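Rhamnose ABC transporter, periplasmic rhamnose-binding protein (Kribbella flavida, PDB 4KVF) probably binds a sugar, likely rhamnose, outside the cell membrane and delivers it to an ABC transporter for uptake. Local coordinates at residues I42-K47 with Y286-A291. Residues are numbered along the deposited sequence; the frame is centred on the assembly and turned at random.
Sequences IAYLPK and YLAAYA
Y44 reaches from strand 41-45 to segment 286-291 of helix 281-296 and sets its hydroxyl against A289, with OH 3.2 Å from A289 CB. The methyl meets the phenol near the ring plane, at the edge, while A288 CB lies oblique to the ring, 4.4 Å from Y44 CE2. A chi1 of -77° puts CG beside the backbone N, and the ring reaches across to the helix surface. The two segment axes come no closer than 9.8 Å. Alanine suits both helix positions, since its short methyl lets the tip of the tyrosine approach the helix backbone. The hydroxyl is hydrogen-bonded to the carbonyl oxygen of G285, just before the segment; A289 N, 3.3 Å from Y44 OH, is badly angled for a bond. Tyrosine suits the place because its ring packs against the alanine methyls while its hydroxyl finds that backbone partner.

This is helix-on-sheet packing in one alpha/beta lobe of a periplasmic binding protein. The 42-45 part of strand 41-45, flanked by 71-74 and 99-102 in a parallel sheet, runs at 138° to helix segment 286-291. I42 points toward the helix, whereas Y44 brings only its ring end close. The extended CG1 branch of I42 carries CD1 to 4.0 Å from A289 O, and its branched side chain suits a buried strand position, touching V99 and V101 next door. A64 of helix 52-67 also packs against A289.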
# COMPACT_ATOMS: atom_id res chain seq x y z
N ILE A 42 -20.10 0.08 10.20
CA ILE A 42 -18.99 -0.23 9.30
C ILE A 42 -17.90 -0.94 10.09
O ILE A 42 -17.36 -0.38 11.05
CB ILE A 42 -18.45 1.06 8.64
CG1 ILE A 42 -19.57 1.77 7.87
CG2 ILE A 42 -17.28 0.72 7.71
CD1 ILE A 42 -19.16 3.07 7.17
N ALA A 43 -17.59 -2.18 9.71
CA ALA A 43 -16.65 -2.98 10.48
C ALA A 43 -15.39 -3.25 9.66
O ALA A 43 -15.47 -3.45 8.46
CB ALA A 43 -17.29 -4.30 10.87
N TYR A 44 -14.24 -3.26 10.34
CA TYR A 44 -12.94 -3.48 9.70
C TYR A 44 -12.34 -4.80 10.14
O TYR A 44 -12.31 -5.13 11.34
CB TYR A 44 -11.98 -2.35 10.06
CG TYR A 44 -12.25 -1.10 9.27
CD1 TYR A 44 -13.35 -0.30 9.57
CD2 TYR A 44 -11.44 -0.74 8.21
CE1 TYR A 44 -13.63 0.83 8.83
CE2 TYR A 44 -11.72 0.39 7.47
CZ TYR A 44 -12.81 1.17 7.78
OH TYR A 44 -13.07 2.30 7.04
N LEU A 45 -11.85 -5.56 9.16
CA LEU A 45 -11.19 -6.85 9.39
C LEU A 45 -9.86 -6.83 8.65
O LEU A 45 -9.78 -7.26 7.49
CB LEU A 45 -12.06 -8.01 8.88
CG LEU A 45 -11.50 -9.44 8.92
CD1 LEU A 45 -10.90 -9.77 10.27
CD2 LEU A 45 -12.62 -10.43 8.58
N PRO A 46 -8.82 -6.34 9.33
CA PRO A 46 -7.48 -6.34 8.73
C PRO A 46 -6.90 -7.75 8.73
O PRO A 46 -7.52 -8.67 9.25
CB PRO A 46 -6.70 -5.42 9.67
CG PRO A 46 -7.33 -5.66 11.01
CD PRO A 46 -8.80 -5.90 10.74
N LYS A 47 -5.72 -7.92 8.14
CA LYS A 47 -5.05 -9.22 8.16
C LYS A 47 -4.65 -9.64 9.57
O LYS A 47 -4.82 -10.80 9.95
CB LYS A 47 -3.82 -9.20 7.24
CG LYS A 47 -4.19 -8.91 5.79
CD LYS A 47 -3.03 -9.21 4.86
CE LYS A 47 -3.55 -9.47 3.46
NZ LYS A 47 -2.43 -9.61 2.49
N TYR A 286 -9.66 5.24 5.65
CA TYR A 286 -10.55 6.39 5.48
C TYR A 286 -11.31 6.28 4.15
O TYR A 286 -12.53 6.41 4.10
CB TYR A 286 -9.72 7.68 5.57
CG TYR A 286 -10.49 8.98 5.51
CD1 TYR A 286 -10.96 9.47 4.29
CD2 TYR A 286 -10.71 9.73 6.65
CE1 TYR A 286 -11.65 10.67 4.23
CE2 TYR A 286 -11.41 10.93 6.60
CZ TYR A 286 -11.87 11.39 5.38
OH TYR A 286 -12.56 12.59 5.32
N LEU A 287 -10.58 6.03 3.07
CA LEU A 287 -11.21 5.88 1.77
C LEU A 287 -12.18 4.70 1.76
O LEU A 287 -13.26 4.79 1.20
CB LEU A 287 -10.16 5.74 0.67
CG LEU A 287 -10.69 5.50 -0.75
CD1 LEU A 287 -11.72 6.55 -1.16
CD2 LEU A 287 -9.52 5.49 -1.75
N ALA A 288 -11.79 3.60 2.40
CA ALA A 288 -12.65 2.41 2.43
C ALA A 288 -14.02 2.71 3.07
O ALA A 288 -15.05 2.25 2.58
CB ALA A 288 -11.96 1.25 3.14
N ALA A 289 -14.02 3.49 4.15
CA ALA A 289 -15.28 3.85 4.80
C ALA A 289 -16.19 4.67 3.88
O ALA A 289 -17.40 4.41 3.79
CB ALA A 289 -15.01 4.62 6.09
N TYR A 290 -15.63 5.64 3.17
CA TYR A 290 -16.46 6.44 2.27
C TYR A 290 -16.97 5.62 1.08
O TYR A 290 -18.10 5.81 0.65
CB TYR A 290 -15.72 7.71 1.80
CG TYR A 290 -15.85 8.85 2.79
CD1 TYR A 290 -16.95 9.70 2.75
CD2 TYR A 290 -14.88 9.07 3.76
CE1 TYR A 290 -17.08 10.75 3.65
CE2 TYR A 290 -15.02 10.11 4.68
CZ TYR A 290 -16.12 10.95 4.62
OH TYR A 290 -16.25 11.98 5.53
N ALA A 291 -16.14 4.72 0.56
CA ALA A 291 -16.56 3.89 -0.56
C ALA A 291 -17.71 2.98 -0.12
O ALA A 291 -18.72 2.83 -0.82
CB ALA A 291 -15.38 3.04 -1.04